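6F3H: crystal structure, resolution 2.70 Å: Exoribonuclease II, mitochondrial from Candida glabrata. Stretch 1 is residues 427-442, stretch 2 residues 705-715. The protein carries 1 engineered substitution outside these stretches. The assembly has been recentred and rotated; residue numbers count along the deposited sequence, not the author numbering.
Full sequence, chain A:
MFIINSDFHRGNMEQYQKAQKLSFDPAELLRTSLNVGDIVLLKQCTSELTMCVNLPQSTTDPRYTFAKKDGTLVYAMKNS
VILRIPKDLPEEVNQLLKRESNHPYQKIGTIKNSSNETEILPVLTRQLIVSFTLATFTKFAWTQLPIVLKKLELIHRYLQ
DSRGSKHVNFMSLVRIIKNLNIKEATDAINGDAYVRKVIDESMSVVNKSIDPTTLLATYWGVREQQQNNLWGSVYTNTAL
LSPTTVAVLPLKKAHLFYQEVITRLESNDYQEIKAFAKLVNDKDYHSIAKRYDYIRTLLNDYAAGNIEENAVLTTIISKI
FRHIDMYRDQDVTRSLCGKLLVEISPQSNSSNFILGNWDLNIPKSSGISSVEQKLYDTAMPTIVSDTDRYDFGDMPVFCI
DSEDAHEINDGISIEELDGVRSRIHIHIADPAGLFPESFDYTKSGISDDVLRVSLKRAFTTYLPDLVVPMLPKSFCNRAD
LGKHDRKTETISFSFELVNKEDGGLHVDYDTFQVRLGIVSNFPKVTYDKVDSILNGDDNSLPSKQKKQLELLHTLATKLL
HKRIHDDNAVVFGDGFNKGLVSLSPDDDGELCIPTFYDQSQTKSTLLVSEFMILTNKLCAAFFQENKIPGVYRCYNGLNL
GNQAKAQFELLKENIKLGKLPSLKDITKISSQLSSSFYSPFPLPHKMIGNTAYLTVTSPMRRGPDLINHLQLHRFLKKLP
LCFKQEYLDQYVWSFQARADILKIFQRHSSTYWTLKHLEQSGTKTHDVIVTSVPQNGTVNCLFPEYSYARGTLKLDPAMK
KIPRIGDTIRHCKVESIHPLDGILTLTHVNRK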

ATOM      1  N   HIS A 427      25.691  -1.989  -6.418  1.00 50.05           N
ATOM      2  CA  HIS A 427      25.611  -3.430  -6.341  1.00 56.13           C
ATOM      3  C   HIS A 427      24.345  -3.777  -5.607  1.00 55.35           C
ATOM      4  O   HIS A 427      24.180  -3.427  -4.438  1.00 60.16           O
ATOM      5  CB  HIS A 427      26.819  -4.028  -5.644  1.00 57.46           C
ATOM      6  CG  HIS A 427      28.089  -3.395  -6.070  1.00 54.70           C
ATOM      7  ND1 HIS A 427      28.621  -3.600  -7.320  1.00 53.84           N
ATOM      8  CD2 HIS A 427      28.945  -2.579  -5.413  1.00 53.89           C
ATOM      9  CE1 HIS A 427      29.739  -2.906  -7.423  1.00 55.02           C
ATOM     10  NE2 HIS A 427      29.962  -2.285  -6.278  1.00 50.70           N
ATOM     11  N   ILE A 428      23.461  -4.448  -6.301  1.00 53.62           N
ATOM     12  CA  ILE A 428      22.174  -4.818  -5.769  1.00 50.77           C
ATOM     13  C   ILE A 428      22.254  -6.304  -5.484  1.00 48.88           C
ATOM     14  O   ILE A 428      22.800  -7.062  -6.294  1.00 48.88           O
ATOM     15  CB  ILE A 428      21.081  -4.491  -6.797  1.00 48.19           C
ATOM     16  CG1 ILE A 428      20.966  -2.983  -6.963  1.00 40.72           C
ATOM     17  CG2 ILE A 428      19.773  -4.999  -6.302  1.00 55.31           C
ATOM     18  CD1 ILE A 428      21.176  -2.224  -5.674  1.00 50.65           C
ATOM     19  N   ALA A 429      21.741  -6.722  -4.337  1.00 46.34           N
ATOM     20  CA  ALA A 429      21.705  -8.151  -4.074  1.00 49.05           C
ATOM     21  C   ALA A 429      21.006  -8.856  -5.230  1.00 57.36           C
ATOM     22  O   ALA A 429      20.181  -8.256  -5.929  1.00 59.16           O
ATOM     23  CB  ALA A 429      20.993  -8.429  -2.759  1.00 48.75           C
ATOM     24  N   ASP A 430      21.301 -10.127  -5.455  1.00 61.54           N
ATOM     25  CA  ASP A 430      20.746 -10.826  -6.606  1.00 68.81           C
ATOM     26  C   ASP A 430      19.918 -12.003  -6.126  1.00 71.15           C
ATOM     27  O   ASP A 430      20.315 -13.169  -6.255  1.00 75.74           O
ATOM     28  CB  ASP A 430      21.823 -11.288  -7.580  1.00 74.64           C
ATOM     29  CG  ASP A 430      21.245 -12.090  -8.699  1.00 80.23           C
ATOM     30  OD1 ASP A 430      20.213 -11.644  -9.249  1.00 84.37           O
ATOM     31  OD2 ASP A 430      21.804 -13.159  -9.016  1.00 81.46           O
ATOM     32  N   PRO A 431      18.746 -11.733  -5.577  1.00 65.88           N
ATOM     33  CA  PRO A 431      17.893 -12.841  -5.184  1.00 63.65           C
ATOM     34  C   PRO A 431      17.324 -13.559  -6.393  1.00 64.76           C
ATOM     35  O   PRO A 431      17.032 -14.758  -6.309  1.00 63.21           O
ATOM     36  CB  PRO A 431      16.829 -12.165  -4.317  1.00 59.72           C
ATOM     37  CG  PRO A 431      16.738 -10.793  -4.867  1.00 64.16           C
ATOM     38  CD  PRO A 431      18.077 -10.434  -5.440  1.00 65.17           C
ATOM     39  N   ALA A 432      17.197 -12.874  -7.532  1.00 63.45           N
ATOM     40  CA  ALA A 432      16.707 -13.545  -8.732  1.00 58.24           C
ATOM     41  C   ALA A 432      17.545 -14.777  -9.066  1.00 61.38           C
ATOM     42  O   ALA A 432      17.038 -15.731  -9.664  1.00 65.13           O
ATOM     43  CB  ALA A 432      16.682 -12.560  -9.901  1.00 54.03           C
ATOM     44  N   GLY A 433      18.822 -14.786  -8.674  1.00 58.95           N
ATOM     45  CA  GLY A 433      19.693 -15.892  -9.026  1.00 55.82           C
ATOM     46  C   GLY A 433      19.366 -17.216  -8.362  1.00 58.10           C
ATOM     47  O   GLY A 433      19.685 -18.270  -8.910  1.00 63.11           O
ATOM     48  N   LEU A 434      18.727 -17.197  -7.195  1.00 58.04           N
ATOM     49  CA  LEU A 434      18.563 -18.452  -6.457  1.00 62.23           C
ATOM     50  C   LEU A 434      17.485 -19.362  -7.036  1.00 61.06           C
ATOM     51  O   LEU A 434      17.242 -20.444  -6.480  1.00 59.07           O
ATOM     52  CB  LEU A 434      18.298 -18.173  -4.973  1.00 61.95           C
ATOM     53  CG  LEU A 434      19.360 -17.273  -4.324  1.00 63.45           C
ATOM     54  CD1 LEU A 434      18.874 -15.889  -4.272  1.00 65.68           C
ATOM     55  CD2 LEU A 434      19.746 -17.674  -2.915  1.00 64.31           C
ATOM     56  N   PHE A 435      16.874 -18.972  -8.155  1.00 62.79           N
ATOM     57  CA  PHE A 435      15.752 -19.681  -8.731  1.00 70.47           C
ATOM     58  C   PHE A 435      16.036 -20.154 -10.151  1.00 72.49           C
ATOM     59  O   PHE A 435      16.516 -19.373 -10.982  1.00 71.46           O
ATOM     60  CB  PHE A 435      14.515 -18.784  -8.762  1.00 72.74           C
ATOM     61  CG  PHE A 435      14.074 -18.339  -7.412  1.00 76.24           C
ATOM     62  CD1 PHE A 435      13.522 -19.240  -6.516  1.00 80.05           C
ATOM     63  CD2 PHE A 435      14.185 -17.020  -7.037  1.00 72.77           C
ATOM     64  CE1 PHE A 435      13.109 -18.830  -5.261  1.00 75.11           C
ATOM     65  CE2 PHE A 435      13.767 -16.610  -5.779  1.00 69.72           C
ATOM     66  CZ  PHE A 435      13.235 -17.515  -4.895  1.00 68.39           C
ATOM     67  N   PRO A 436      15.660 -21.390 -10.478  1.00 73.57           N
ATOM     68  CA  PRO A 436      15.825 -21.882 -11.854  1.00 73.26           C
ATOM     69  C   PRO A 436      15.231 -20.975 -12.908  1.00 71.79           C
ATOM     70  O   PRO A 436      15.691 -20.983 -14.058  1.00 73.11           O
ATOM     71  CB  PRO A 436      15.119 -23.242 -11.809  1.00 73.77           C
ATOM     72  CG  PRO A 436      15.345 -23.698 -10.396  1.00 76.13           C
ATOM     73  CD  PRO A 436      15.231 -22.455  -9.556  1.00 76.00           C
ATOM     74  N   GLU A 437      14.233 -20.176 -12.558  1.00 69.98           N
ATOM     75  CA  GLU A 437      13.612 -19.322 -13.557  1.00 70.50           C
ATOM     76  C   GLU A 437      14.550 -18.248 -14.077  1.00 69.91           C
ATOM     77  O   GLU A 437      14.253 -17.649 -15.112  1.00 70.09           O
ATOM     78  CB  GLU A 437      12.354 -18.664 -13.000  1.00 73.43           C
ATOM     79  CG  GLU A 437      11.099 -19.549 -13.030  1.00 82.54           C
ATOM     80  CD  GLU A 437      10.978 -20.505 -11.844  1.00 88.38           C
ATOM     81  OE1 GLU A 437       9.998 -21.292 -11.800  1.00 86.75           O
ATOM     82  OE2 GLU A 437      11.881 -20.501 -10.980  1.00 94.21           O
ATOM     83  N   SER A 438      15.649 -17.964 -13.370  1.00 67.13           N
ATOM     84  CA  SER A 438      16.564 -16.926 -13.830  1.00 65.08           C
ATOM     85  C   SER A 438      17.183 -17.277 -15.169  1.00 67.46           C
ATOM     86  O   SER A 438      17.486 -16.388 -15.969  1.00 67.16           O
ATOM     87  CB  SER A 438      17.664 -16.716 -12.798  1.00 64.39           C
ATOM     88  OG  SER A 438      18.110 -17.962 -12.290  1.00 63.67           O
ATOM     89  N   PHE A 439      17.341 -18.565 -15.440  1.00 72.54           N
ATOM     90  CA  PHE A 439      18.063 -19.037 -16.605  1.00 81.77           C
ATOM     91  C   PHE A 439      17.299 -20.007 -17.496  1.00 98.34           C
ATOM     92  O   PHE A 439      17.769 -20.277 -18.606  1.00102.44           O
ATOM     93  CB  PHE A 439      19.357 -19.732 -16.171  1.00 75.67           C
ATOM     94  CG  PHE A 439      19.120 -20.975 -15.360  1.00 74.96           C
ATOM     95  CD1 PHE A 439      18.672 -22.153 -15.958  1.00 72.44           C
ATOM     96  CD2 PHE A 439      19.357 -20.976 -13.997  1.00 76.87           C
ATOM     97  CE1 PHE A 439      18.439 -23.289 -15.215  1.00 72.66           C
ATOM     98  CE2 PHE A 439      19.140 -22.121 -13.244  1.00 76.05           C
ATOM     99  CZ  PHE A 439      18.680 -23.279 -13.856  1.00 74.19           C
ATOM    100  N   ASP A 440      16.178 -20.573 -17.049  1.00107.64           N
ATOM    101  CA  ASP A 440      15.603 -21.760 -17.693  1.00111.86           C
ATOM    102  C   ASP A 440      14.603 -21.353 -18.776  1.00114.25           C
ATOM    103  O   ASP A 440      13.442 -21.049 -18.485  1.00116.22           O
ATOM    104  CB  ASP A 440      14.950 -22.650 -16.640  1.00113.00           C
ATOM    105  CG  ASP A 440      14.766 -24.088 -17.105  1.00112.85           C
ATOM    106  OD1 ASP A 440      14.413 -24.311 -18.287  1.00111.26           O
ATOM    107  OD2 ASP A 440      14.992 -25.001 -16.276  1.00112.47           O
ATOM    108  N   TYR A 441      15.046 -21.409 -20.043  1.00113.69           N
ATOM    109  CA  TYR A 441      14.220 -21.102 -21.207  1.00104.37           C
ATOM    110  C   TYR A 441      13.402 -22.300 -21.675  1.00109.02           C
ATOM    111  O   TYR A 441      12.587 -22.159 -22.596  1.00101.37           O
ATOM    112  CB  TYR A 441      15.101 -20.599 -22.359  1.00 89.62           C
ATOM    113  N   THR A 442      13.592 -23.469 -21.054  1.00116.36           N
ATOM    114  CA  THR A 442      12.804 -24.643 -21.416  1.00119.17           C
ATOM    115  C   THR A 442      11.338 -24.492 -21.002  1.00122.56           C
ATOM    116  O   THR A 442      10.436 -24.825 -21.778  1.00126.42           O
ATOM    117  CB  THR A 442      13.417 -25.899 -20.789  1.00117.08           C
TER
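Stretch 2 705-715: DLINHLQLHRF

Residues 705-715 form an unbroken stretch of helix that continues beyond both ends; from His709 on, the amides bond back to the carbonyl four residues earlier, as His713 N does to His709 O at 2.8 Å. Stretch 1 is irregular: it begins in a strand that includes Ile428, makes a short 3-10 turn at 432-434, and passes through helical phi/psi values at 436-438 without regular helical bonding. Stretch 1 passes obliquely over the helix, and only its later part advances with it: Ser438 lies nearest Leu710 and Phe439 nearest Arg714, CA to CA 5.4 and 6.0 Å.

The helix meets the loop with residues spaced three or four apart, so that Leu706, His709, Leu710, His713 and Arg714 share one side. Near the strand, the His709 ring presents its edge to Ile428, with NE2 3.4 Å from Ile428 CG2. Pro431 CG packs on Leu706 CD1 at 4.0 Å, two apolar groups in a buried setting. Ala432 points toward the helix, and its small methyl fits closely: CB lies 3.6 Å from His709 CB and 4.0 Å from Leu710 CD2.

His713 is the polar centre. Its NE2 donates to Asp430 OD1 at 2.5 Å, a short bond, with the accepting OD1 at the ring's edge, near its plane, while Gly433 CA approaches CE1 at 3.5 Å. Glycine suits this bend because an ideal CB there would clash with Asp430 OD2. Ser438 CB comes within 3.3 Å of His713 ND1, and its OG turns back to Phe435 O at 2.5 Å, bracing the loop internally.

Arg714, long enough to reach past the helix surface, grips one backbone carbonyl twice: NE donates to Glu437 O at 3.1 Å, and NH1 adds a weak bond to that same Glu437 O at 3.4 Å.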

ATOM      1  N   ASP A 705      10.638  -4.933  -8.197  1.00 49.82           N
ATOM      2  CA  ASP A 705      12.074  -5.028  -8.402  1.00 46.67           C
ATOM      3  C   ASP A 705      12.456  -6.462  -8.697  1.00 45.94           C
ATOM      4  O   ASP A 705      13.180  -6.737  -9.652  1.00 49.05           O
ATOM      5  CB  ASP A 705      12.843  -4.503  -7.189  1.00 42.84           C
ATOM      6  CG  ASP A 705      12.410  -3.134  -6.801  1.00 49.70           C
ATOM      7  OD1 ASP A 705      11.200  -2.901  -6.825  1.00 58.82           O
ATOM      8  OD2 ASP A 705      13.257  -2.291  -6.470  1.00 53.52           O
ATOM      9  N   LEU A 706      11.913  -7.395  -7.932  1.00 46.84           N
ATOM     10  CA  LEU A 706      12.282  -8.792  -8.098  1.00 46.41           C
ATOM     11  C   LEU A 706      11.987  -9.287  -9.502  1.00 52.31           C
ATOM     12  O   LEU A 706      12.725 -10.110 -10.043  1.00 61.51           O
ATOM     13  CB  LEU A 706      11.553  -9.638  -7.070  1.00 49.03           C
ATOM     14  CG  LEU A 706      11.874 -11.115  -7.227  1.00 47.25           C
ATOM     15  CD1 LEU A 706      13.338 -11.363  -6.906  1.00 43.43           C
ATOM     16  CD2 LEU A 706      11.019 -11.949  -6.312  1.00 45.11           C
ATOM     17  N   ILE A 707      10.907  -8.812 -10.106  1.00 55.87           N
ATOM     18  CA  ILE A 707      10.569  -9.239 -11.463  1.00 54.03           C
ATOM     19  C   ILE A 707      11.470  -8.580 -12.494  1.00 52.50           C
ATOM     20  O   ILE A 707      11.891  -9.216 -13.469  1.00 53.98           O
ATOM     21  CB  ILE A 707       9.097  -8.936 -11.741  1.00 54.46           C
ATOM     22  CG1 ILE A 707       8.264 -10.096 -11.227  1.00 61.58           C
ATOM     23  CG2 ILE A 707       8.876  -8.651 -13.200  1.00 49.69           C
ATOM     24  CD1 ILE A 707       6.844 -10.017 -11.641  1.00 65.40           C
ATOM     25  N   ASN A 708      11.757  -7.290 -12.309  1.00 52.97           N
ATOM     26  CA  ASN A 708      12.721  -6.602 -13.159  1.00 53.99           C
ATOM     27  C   ASN A 708      14.066  -7.337 -13.184  1.00 55.14           C
ATOM     28  O   ASN A 708      14.745  -7.348 -14.215  1.00 58.40           O
ATOM     29  CB  ASN A 708      12.888  -5.159 -12.664  1.00 51.59           C
ATOM     30  CG  ASN A 708      11.610  -4.319 -12.832  1.00 50.24           C
ATOM     31  OD1 ASN A 708      10.796  -4.591 -13.694  1.00 49.52           O
ATOM     32  ND2 ASN A 708      11.438  -3.307 -11.990  1.00 50.94           N
ATOM     33  N   HIS A 709      14.446  -7.993 -12.075  1.00 52.86           N
ATOM     34  CA  HIS A 709      15.711  -8.724 -12.034  1.00 51.82           C
ATOM     35  C   HIS A 709      15.682  -9.979 -12.892  1.00 55.36           C
ATOM     36  O   HIS A 709      16.655 -10.262 -13.605  1.00 63.30           O
ATOM     37  CB  HIS A 709      16.069  -9.105 -10.608  1.00 44.12           C
ATOM     38  CG  HIS A 709      16.777  -8.021  -9.866  1.00 47.87           C
ATOM     39  ND1 HIS A 709      16.583  -6.686 -10.150  1.00 47.43           N
ATOM     40  CD2 HIS A 709      17.652  -8.067  -8.835  1.00 49.23           C
ATOM     41  CE1 HIS A 709      17.317  -5.955  -9.331  1.00 47.58           C
ATOM     42  NE2 HIS A 709      17.975  -6.769  -8.523  1.00 48.60           N
ATOM     43  N   LEU A 710      14.593 -10.755 -12.826  1.00 45.32           N
ATOM     44  CA  LEU A 710      14.513 -11.957 -13.645  1.00 41.63           C
ATOM     45  C   LEU A 710      14.533 -11.607 -15.113  1.00 49.74           C
ATOM     46  O   LEU A 710      15.078 -12.357 -15.927  1.00 55.25           O
ATOM     47  CB  LEU A 710      13.253 -12.733 -13.332  1.00 41.00           C
ATOM     48  CG  LEU A 710      13.111 -13.173 -11.879  1.00 48.80           C
ATOM     49  CD1 LEU A 710      11.636 -13.102 -11.450  1.00 50.98           C
ATOM     50  CD2 LEU A 710      13.664 -14.564 -11.641  1.00 43.18           C
ATOM     51  N   GLN A 711      13.965 -10.463 -15.469  1.00 44.84           N
ATOM     52  CA  GLN A 711      14.080 -10.049 -16.852  1.00 46.42           C
ATOM     53  C   GLN A 711      15.524  -9.756 -17.194  1.00 52.65           C
ATOM     54  O   GLN A 711      15.970 -10.037 -18.313  1.00 58.07           O
ATOM     55  CB  GLN A 711      13.207  -8.819 -17.100  1.00 49.23           C
ATOM     56  CG  GLN A 711      11.715  -9.085 -16.953  1.00 46.34           C
ATOM     57  CD  GLN A 711      11.167  -9.998 -18.040  1.00 48.11           C
ATOM     58  OE1 GLN A 711      10.566  -9.526 -18.998  1.00 48.22           O
ATOM     59  NE2 GLN A 711      11.404 -11.309 -17.910  1.00 38.01           N
ATOM     60  N   LEU A 712      16.278  -9.236 -16.230  1.00 52.62           N
ATOM     61  CA  LEU A 712      17.673  -8.938 -16.488  1.00 51.68           C
ATOM     62  C   LEU A 712      18.479 -10.213 -16.647  1.00 54.10           C
ATOM     63  O   LEU A 712      19.186 -10.381 -17.644  1.00 58.71           O
ATOM     64  CB  LEU A 712      18.229  -8.062 -15.375  1.00 45.39           C
ATOM     65  CG  LEU A 712      17.738  -6.630 -15.549  1.00 43.27           C
ATOM     66  CD1 LEU A 712      18.281  -5.706 -14.493  1.00 39.10           C
ATOM     67  CD2 LEU A 712      18.124  -6.146 -16.912  1.00 38.81           C
ATOM     68  N   HIS A 713      18.328 -11.156 -15.720  1.00 48.22           N
ATOM     69  CA  HIS A 713      19.030 -12.420 -15.864  1.00 49.56           C
ATOM     70  C   HIS A 713      18.822 -13.007 -17.243  1.00 56.91           C
ATOM     71  O   HIS A 713      19.773 -13.422 -17.908  1.00 61.15           O
ATOM     72  CB  HIS A 713      18.540 -13.406 -14.829  1.00 57.26           C
ATOM     73  CG  HIS A 713      19.215 -13.255 -13.522  1.00 66.20           C
ATOM     74  ND1 HIS A 713      19.943 -14.271 -12.944  1.00 68.79           N
ATOM     75  CD2 HIS A 713      19.284 -12.206 -12.673  1.00 68.42           C
ATOM     76  CE1 HIS A 713      20.430 -13.856 -11.790  1.00 67.89           C
ATOM     77  NE2 HIS A 713      20.045 -12.607 -11.602  1.00 69.16           N
ATOM     78  N   ARG A 714      17.581 -13.021 -17.708  1.00 60.19           N
ATOM     79  CA  ARG A 714      17.322 -13.594 -19.017  1.00 63.75           C
ATOM     80  C   ARG A 714      18.046 -12.816 -20.089  1.00 61.82           C
ATOM     81  O   ARG A 714      18.746 -13.386 -20.928  1.00 66.04           O
ATOM     82  CB  ARG A 714      15.822 -13.600 -19.292  1.00 70.09           C
ATOM     83  CG  ARG A 714      15.084 -14.547 -18.409  1.00 75.06           C
ATOM     84  CD  ARG A 714      15.727 -15.905 -18.546  1.00 80.72           C
ATOM     85  NE  ARG A 714      14.859 -16.952 -18.049  1.00 85.46           N
ATOM     86  CZ  ARG A 714      13.831 -17.429 -18.738  1.00 86.84           C
ATOM     87  NH1 ARG A 714      13.076 -18.389 -18.228  1.00 88.57           N
ATOM     88  NH2 ARG A 714      13.554 -16.937 -19.936  1.00 85.78           N
ATOM     89  N   PHE A 715      17.949 -11.501 -20.023  1.00 60.26           N
ATOM     90  CA  PHE A 715      18.470 -10.657 -21.082  1.00 59.61           C
ATOM     91  C   PHE A 715      19.983 -10.702 -21.140  1.00 59.87           C
ATOM     92  O   PHE A 715      20.580 -10.848 -22.213  1.00 65.32           O
ATOM     93  CB  PHE A 715      18.015  -9.241 -20.840  1.00 61.83           C
ATOM     94  CG  PHE A 715      18.550  -8.283 -21.810  1.00 67.10           C
ATOM     95  CD1 PHE A 715      18.077  -8.261 -23.107  1.00 73.06           C
ATOM     96  CD2 PHE A 715      19.525  -7.394 -21.431  1.00 68.54           C
ATOM     97  CE1 PHE A 715      18.566  -7.353 -24.014  1.00 77.12           C
ATOM     98  CE2 PHE A 715      20.015  -6.487 -22.324  1.00 73.80           C
ATOM     99  CZ  PHE A 715      19.538  -6.459 -23.619  1.00 77.14           C
TER